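Local coordinates for tRNA nucleotidyl transferase-related protein (Thermotoga maritima, PDB 3H38), which probably adds nucleotides of the CCA end to tRNA from CTP and ATP with the help of magnesium, as a class II CCA-adding enzyme, at residues A[306-309]-A[310-314]; A[313-316]-A[317-321]; A[26-29]-A[30-34]. All coordinates share one frame; numbering follows the deposited sequence.

Contact 1: A[306-309]-A[310-314]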
loop_
_atom_site.group_PDB
_atom_site.type_symbol
_atom_site.label_atom_id
_atom_site.label_comp_id
_atom_site.label_asym_id
_atom_site.label_seq_id
_atom_site.Cartn_x
_atom_site.Cartn_y
_atom_site.Cartn_z
ATOM N N ARG A 306 -11.133 1.316 12.100
ATOM C CA ARG A 306 -11.312 1.854 13.422
ATOM C C ARG A 306 -12.725 2.308 13.567
ATOM O O ARG A 306 -13.323 2.731 12.632
ATOM C CB ARG A 306 -10.435 3.046 13.624
ATOM C CG ARG A 306 -9.007 2.774 13.447
ATOM C CD ARG A 306 -8.120 3.693 14.226
ATOM N NE ARG A 306 -6.823 3.063 14.437
ATOM C CZ ARG A 306 -5.885 3.486 15.284
ATOM N NH1 ARG A 306 -6.075 4.566 16.029
ATOM N NH2 ARG A 306 -4.743 2.824 15.374
ATOM N N ARG A 307 -13.276 2.200 14.756
ATOM C CA ARG A 307 -14.678 2.559 14.943
ATOM C C ARG A 307 -14.902 4.071 14.801
ATOM O O ARG A 307 -15.903 4.511 14.240
ATOM C CB ARG A 307 -15.189 2.063 16.308
ATOM C CG ARG A 307 -15.268 0.535 16.464
ATOM C CD ARG A 307 -15.936 0.121 17.782
ATOM N NE ARG A 307 -17.343 0.535 17.869
ATOM C CZ ARG A 307 -18.375 -0.211 17.473
ATOM N NH1 ARG A 307 -18.157 -1.414 16.954
ATOM N NH2 ARG A 307 -19.627 0.243 17.591
ATOM N N ASN A 308 -13.959 4.844 15.281
ATOM C CA ASN A 308 -14.045 6.280 15.285
ATOM C C ASN A 308 -13.971 6.913 13.920
ATOM O O ASN A 308 -14.227 8.056 13.796
ATOM C CB ASN A 308 -12.927 6.848 16.146
ATOM C CG ASN A 308 -13.431 7.787 17.205
ATOM O OD1 ASN A 308 -13.337 9.006 17.077
ATOM N ND2 ASN A 308 -13.981 7.227 18.265
ATOM N N LEU A 309 -13.554 6.169 12.917
ATOM C CA LEU A 309 -13.217 6.715 11.610
ATOM C C LEU A 309 -14.384 7.448 10.970
ATOM O O LEU A 309 -14.200 8.497 10.320
ATOM C CB LEU A 309 -12.704 5.610 10.668
ATOM C CG LEU A 309 -12.460 6.061 9.227
ATOM C CD1 LEU A 309 -11.229 7.021 9.109
ATOM C CD2 LEU A 309 -12.381 4.881 8.266
ATOM N N ILE A 310 -15.583 6.894 11.150
ATOM C CA ILE A 310 -16.769 7.511 10.595
ATOM C C ILE A 310 -16.981 8.891 11.231
ATOM O O ILE A 310 -17.397 9.824 10.558
ATOM C CB ILE A 310 -18.003 6.623 10.722
ATOM C CG1 ILE A 310 -19.094 7.094 9.753
ATOM C CG2 ILE A 310 -18.500 6.583 12.172
ATOM C CD1 ILE A 310 -18.666 7.131 8.297
ATOM N N ASN A 311 -16.634 9.032 12.506
ATOM C CA ASN A 311 -16.714 10.332 13.168
ATOM C C ASN A 311 -15.856 11.397 12.483
ATOM O O ASN A 311 -16.314 12.531 12.295
ATOM C CB ASN A 311 -16.305 10.237 14.643
ATOM C CG ASN A 311 -17.244 9.384 15.459
ATOM O OD1 ASN A 311 -18.451 9.380 15.229
ATOM N ND2 ASN A 311 -16.692 8.651 16.428
ATOM N N GLU A 312 -14.616 11.028 12.137
ATOM C CA GLU A 312 -13.615 11.964 11.599
ATOM C C GLU A 312 -13.920 12.365 10.171
ATOM O O GLU A 312 -13.744 13.526 9.785
ATOM C CB GLU A 312 -12.219 11.356 11.651
ATOM C CG GLU A 312 -11.767 10.972 13.056
ATOM C CD GLU A 312 -10.906 9.710 13.083
ATOM O OE1 GLU A 312 -11.165 8.844 13.945
ATOM O OE2 GLU A 312 -9.985 9.579 12.243
ATOM N N ILE A 313 -14.369 11.389 9.392
ATOM C CA ILE A 313 -14.833 11.636 8.039
ATOM C C ILE A 313 -15.986 12.624 8.086
ATOM O O ILE A 313 -16.005 13.614 7.358
ATOM C CB ILE A 313 -15.280 10.320 7.366
ATOM C CG1 ILE A 313 -14.044 9.479 7.021
ATOM C CG2 ILE A 313 -16.140 10.593 6.137
ATOM C CD1 ILE A 313 -14.341 8.142 6.326
ATOM N N ARG A 314 -16.930 12.357 8.979
ATOM C CA ARG A 314 -18.129 13.162 9.100
ATOM C C ARG A 314 -17.799 14.579 9.517
ATOM O O ARG A 314 -18.427 15.526 9.053
ATOM C CB ARG A 314 -19.120 12.509 10.060
ATOM C CG ARG A 314 -19.781 11.308 9.423
ATOM C CD ARG A 314 -20.822 10.668 10.306
ATOM N NE ARG A 314 -21.669 9.780 9.512
ATOM C CZ ARG A 314 -22.370 8.771 10.017
ATOM N NH1 ARG A 314 -23.115 8.012 9.221
ATOM N NH2 ARG A 314 -22.326 8.525 11.319
#
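Leu309 meets the next turn of its helix through both main chain and side chain. Its carbonyl O receives the N-H of Ile313 at 3.0 Å, almost straight at the hydrogen (172°). On the same flank Leu309 CG lies 4.0 Å from Ile313 CD1, the two side chains passing each other at a slant. With CG of Leu309 anti to the backbone N (chi1 174°), the branched end is carried to the side where helix 279-287 supplies Tyr281 and His285 and helix 293-302 supplies Trp296.

Asn308 lies where the chain coming from helix 293-302 enters helix 309-328, so the contact is at the start of that helix. The carbonyl O of Asn308 accepts two weak bonds, from Asn311 N at 2.9 Å, with a strongly bent N-H...O angle, and from Glu312 N. Out at the surface Asn311 ND2 gives a long, weak but nearly straight bond to Asn308 OD1 (3.4 Å), the two amide planes being turned 81° from each other.

Glu312 folds its chain back over this turn. The bend at chi2 brings OE1 to 3.5 Å from Asn308 CB and to 3.2 Å from Asn308 O, an approach of two acceptors that makes no bond. Its side chain also touches His285 and Ser344. Ile310 CG1 sits over the Arg314 guanidinium, which Asp293 and the carbonyl of Tyr291 hold.

Contact 2: A[313-316]-A[317-321]; sequences IRHV and EKSAP
Glu317 continues the alpha-helical i to i+4 backbone ladder of helix 309-328, its N-H running to Ile313 O at 2.8 Å and nearly straight. Its side chain leaves between the backbone N and the carbonyl carbon (chi1 65°) and then extends back along the preceding turn. CG thereby rests 3.3 Å from Arg314 O, and the carboxylate arrives with OE1 tight against Ile313 CG2. Glu317 and Arg314 lie side by side and point the same way, yet the charged ends do not meet: OE2 lies beside the aliphatic part, 3.9 Å from Arg314 CG, and the guanidinium plane stands 81° from that of the carboxylate. OE1 of this buried acid is bound by the backbone N of Phe290.

Lys318 continues the ladder by bonding through its N to Arg314 O, and its CB and CG pass close to the same oxygen before the chain runs outward. Next, Ser319 places its hydroxyl over one face of the His315 ring, 4.3 Å from OG to the ring plane, while His315 NE2 reaches out to the carbonyl of Leu339. His315 O has two donors from this one serine, Ser319 N at 2.9 Å and Ser319 OG at 3.0 Å, which come from opposite faces of the carbonyl plane. Val316 and Ser319 both pack on Phe351 of helix 345-352. At Pro321, whose ring nitrogen carries no hydrogen to donate, the helix is kinked; just ahead of it Ala320 N makes a weak bond of 2.8 Å to Val316 O.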
loop_
_atom_site.group_PDB
_atom_site.type_symbol
_atom_site.label_atom_id
_atom_site.label_comp_id
_atom_site.label_asym_id
_atom_site.label_seq_id
_atom_site.Cartn_x
_atom_site.Cartn_y
_atom_site.Cartn_z
ATOM N N ILE A 313 -14.369 11.389 9.392
ATOM C CA ILE A 313 -14.833 11.636 8.039
ATOM C C ILE A 313 -15.986 12.624 8.086
ATOM O O ILE A 313 -16.005 13.614 7.358
ATOM C CB ILE A 313 -15.280 10.320 7.366
ATOM C CG1 ILE A 313 -14.044 9.479 7.021
ATOM C CG2 ILE A 313 -16.140 10.593 6.137
ATOM C CD1 ILE A 313 -14.341 8.142 6.326
ATOM N N ARG A 314 -16.930 12.357 8.979
ATOM C CA ARG A 314 -18.129 13.162 9.100
ATOM C C ARG A 314 -17.799 14.579 9.517
ATOM O O ARG A 314 -18.427 15.526 9.053
ATOM C CB ARG A 314 -19.120 12.509 10.060
ATOM C CG ARG A 314 -19.781 11.308 9.423
ATOM C CD ARG A 314 -20.822 10.668 10.306
ATOM N NE ARG A 314 -21.669 9.780 9.512
ATOM C CZ ARG A 314 -22.370 8.771 10.017
ATOM N NH1 ARG A 314 -23.115 8.012 9.221
ATOM N NH2 ARG A 314 -22.326 8.525 11.319
ATOM N N HIS A 315 -16.798 14.732 10.373
ATOM C CA HIS A 315 -16.351 16.067 10.737
ATOM C C HIS A 315 -15.943 16.831 9.475
ATOM O O HIS A 315 -16.351 17.968 9.279
ATOM C CB HIS A 315 -15.207 16.004 11.755
ATOM C CG HIS A 315 -14.664 17.349 12.148
ATOM N ND1 HIS A 315 -15.468 18.372 12.628
ATOM C CD2 HIS A 315 -13.404 17.842 12.153
ATOM C CE1 HIS A 315 -14.725 19.425 12.898
ATOM N NE2 HIS A 315 -13.464 19.132 12.625
ATOM N N VAL A 316 -15.172 16.191 8.597
ATOM C CA VAL A 316 -14.691 16.870 7.393
ATOM C C VAL A 316 -15.830 17.100 6.408
ATOM O O VAL A 316 -16.020 18.210 5.914
ATOM C CB VAL A 316 -13.491 16.114 6.729
ATOM C CG1 VAL A 316 -13.076 16.745 5.397
ATOM C CG2 VAL A 316 -12.308 16.089 7.670
ATOM N N GLU A 317 -16.619 16.065 6.139
ATOM C CA GLU A 317 -17.697 16.233 5.171
ATOM C C GLU A 317 -18.674 17.306 5.619
ATOM O O GLU A 317 -19.264 17.987 4.791
ATOM C CB GLU A 317 -18.416 14.917 4.862
ATOM C CG GLU A 317 -19.154 14.306 6.034
ATOM C CD GLU A 317 -19.635 12.889 5.747
ATOM O OE1 GLU A 317 -18.803 12.022 5.362
ATOM O OE2 GLU A 317 -20.854 12.645 5.911
ATOM N N LYS A 318 -18.834 17.472 6.928
ATOM C CA LYS A 318 -19.800 18.446 7.436
ATOM C C LYS A 318 -19.208 19.847 7.519
ATOM O O LYS A 318 -19.884 20.821 7.202
ATOM C CB LYS A 318 -20.370 18.014 8.791
ATOM C CG LYS A 318 -21.334 16.835 8.697
ATOM C CD LYS A 318 -21.795 16.378 10.073
ATOM C CE LYS A 318 -22.766 15.212 9.970
ATOM N NZ LYS A 318 -24.028 15.576 9.259
ATOM N N SER A 319 -17.942 19.945 7.916
ATOM C CA SER A 319 -17.294 21.251 8.078
ATOM C C SER A 319 -16.602 21.758 6.808
ATOM O O SER A 319 -16.103 22.890 6.769
ATOM C CB SER A 319 -16.287 21.220 9.230
ATOM O OG SER A 319 -15.062 20.657 8.812
ATOM N N ALA A 320 -16.562 20.921 5.775
ATOM C CA ALA A 320 -15.875 21.286 4.536
ATOM C C ALA A 320 -16.465 22.524 3.842
ATOM O O ALA A 320 -15.730 23.455 3.512
ATOM C CB ALA A 320 -15.807 20.099 3.572
ATOM N N PRO A 321 -17.789 22.538 3.608
ATOM C CA PRO A 321 -18.400 23.732 3.003
ATOM C C PRO A 321 -18.076 25.015 3.782
ATOM O O PRO A 321 -17.782 26.046 3.172
ATOM C CB PRO A 321 -19.894 23.432 3.076
ATOM C CG PRO A 321 -19.976 21.922 3.079
ATOM C CD PRO A 321 -18.777 21.467 3.855
#

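Contact 3: A[26-29]-A[30-34]; sequences LGKF and GDEVN
A Schellman motif closes helix 17-32 here, with Asn34 at positive phi as the C-prime residue, Asn34 N bonded to Asp31 O and Met35 N to Gly30 O. In the turns before it, Gly30 N meets Leu26 O at 2.9 Å, Asp31 N reaches Gly27 O in the carbonyl plane at 3.2 Å, and Glu32 N binds Lys28 O.

On the solvent side Lys28 and Glu32 form a salt bridge one turn apart, NZ to OE1 at 3.2 Å. The lysine chain bends at chi2 and chi3 and brings its CD to 3.3 Å from the same oxygen, which NZ meets on the anti side and 28° out of the carboxylate plane. The second oxygen, OE2, lies at the edge of the Phe29 ring, 3.9 Å from CD2, and has its bonded partner in the hydroxyl of Tyr70. Tyr70 also meets the Phe29 ring edge-to-face, so the phenylalanine and the glutamate share one neighbour.

Phe29 packs on Phe67 and Ala71 of helix 64-72 and on Phe74 just after it, while Leu26 touches Ile56 and Ile58 of strand 56-60, the strand that carries Asp57, which binds magnesium in another structure of this protein.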
loop_
_atom_site.group_PDB
_atom_site.type_symbol
_atom_site.label_atom_id
_atom_site.label_comp_id
_atom_site.label_asym_id
_atom_site.label_seq_id
_atom_site.Cartn_x
_atom_site.Cartn_y
_atom_site.Cartn_z
ATOM N N LEU A 26 23.871 -22.722 -4.584
ATOM C CA LEU A 26 22.557 -23.263 -4.295
ATOM C C LEU A 26 22.221 -24.355 -5.304
ATOM O O LEU A 26 21.685 -25.412 -4.933
ATOM C CB LEU A 26 21.495 -22.167 -4.288
ATOM C CG LEU A 26 21.591 -21.121 -3.168
ATOM C CD1 LEU A 26 20.709 -19.916 -3.454
ATOM C CD2 LEU A 26 21.240 -21.709 -1.816
ATOM N N GLY A 27 22.551 -24.106 -6.570
ATOM C CA GLY A 27 22.310 -25.082 -7.617
ATOM C C GLY A 27 23.057 -26.347 -7.255
ATOM O O GLY A 27 22.504 -27.449 -7.272
ATOM N N LYS A 28 24.311 -26.154 -6.905
ATOM C CA LYS A 28 25.209 -27.216 -6.532
ATOM C C LYS A 28 24.720 -28.016 -5.349
ATOM O O LYS A 28 24.778 -29.217 -5.412
ATOM C CB LYS A 28 26.603 -26.664 -6.279
ATOM C CG LYS A 28 27.720 -27.379 -6.977
ATOM C CD LYS A 28 28.105 -28.676 -6.312
ATOM C CE LYS A 28 28.128 -29.854 -7.307
ATOM N NZ LYS A 28 28.694 -31.137 -6.792
ATOM N N PHE A 29 24.210 -27.357 -4.306
ATOM C CA PHE A 29 23.567 -28.056 -3.187
ATOM C C PHE A 29 22.381 -28.859 -3.681
ATOM O O PHE A 29 22.088 -29.925 -3.148
ATOM C CB PHE A 29 23.064 -27.100 -2.104
ATOM C CG PHE A 29 24.129 -26.246 -1.495
ATOM C CD1 PHE A 29 23.793 -25.085 -0.816
ATOM C CD2 PHE A 29 25.472 -26.590 -1.611
ATOM C CE1 PHE A 29 24.777 -24.286 -0.255
ATOM C CE2 PHE A 29 26.457 -25.795 -1.052
ATOM C CZ PHE A 29 26.111 -24.641 -0.378
ATOM N N GLY A 30 21.686 -28.338 -4.691
ATOM C CA GLY A 30 20.511 -29.005 -5.228
ATOM C C GLY A 30 20.895 -30.396 -5.696
ATOM O O GLY A 30 20.295 -31.382 -5.284
ATOM N N ASP A 31 21.913 -30.467 -6.549
ATOM C CA ASP A 31 22.422 -31.731 -7.064
ATOM C C ASP A 31 22.885 -32.669 -5.953
ATOM O O ASP A 31 22.673 -33.877 -6.023
ATOM C CB ASP A 31 23.598 -31.485 -8.002
ATOM C CG ASP A 31 23.162 -30.993 -9.360
ATOM O OD1 ASP A 31 21.937 -30.799 -9.535
ATOM O OD2 ASP A 31 24.035 -30.811 -10.246
ATOM N N GLU A 32 23.523 -32.109 -4.938
ATOM C CA GLU A 32 24.137 -32.918 -3.898
ATOM C C GLU A 32 23.097 -33.528 -2.976
ATOM O O GLU A 32 23.402 -34.440 -2.214
ATOM C CB GLU A 32 25.147 -32.097 -3.102
ATOM C CG GLU A 32 26.467 -31.893 -3.839
ATOM C CD GLU A 32 27.324 -30.813 -3.204
ATOM O OE1 GLU A 32 28.451 -30.594 -3.690
ATOM O OE2 GLU A 32 26.871 -30.174 -2.227
ATOM N N VAL A 33 21.871 -33.020 -3.055
ATOM C CA VAL A 33 20.755 -33.578 -2.303
ATOM C C VAL A 33 19.618 -33.944 -3.250
ATOM O O VAL A 33 18.489 -34.160 -2.830
ATOM C CB VAL A 33 20.254 -32.599 -1.239
ATOM C CG1 VAL A 33 21.325 -32.388 -0.189
ATOM C CG2 VAL A 33 19.858 -31.261 -1.885
ATOM N N ASN A 34 19.928 -34.004 -4.540
ATOM C CA ASN A 34 18.954 -34.454 -5.530
ATOM C C ASN A 34 17.637 -33.677 -5.584
ATOM O O ASN A 34 16.571 -34.267 -5.740
ATOM C CB ASN A 34 18.673 -35.948 -5.352
ATOM C CG ASN A 34 19.893 -36.795 -5.622
ATOM O OD1 ASN A 34 20.393 -36.842 -6.752
ATOM N ND2 ASN A 34 20.393 -37.462 -4.582
#

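Overall arrangement
Along the chain contact 3 comes first, then contacts 1 and 2. The last two are successive parts of helix 309-328, overlap at Ile313 and Arg314 and have centres about 11 Å apart; contact 1 starts the helix and contact 2 leads to the proline kink. Contact 3 closes helix 17-32, which packs on the sheet of the catalytic head. Its centre is about 55 Å from that of contact 1 and about 63 Å from that of contact 2, on the opposite side of the chain's centre. The elongated protein has one contact in the part that holds metal-binding residues, the Leu26 side chain about 9 Å from those of Asp57 and Asp99, and two in a distant helical part.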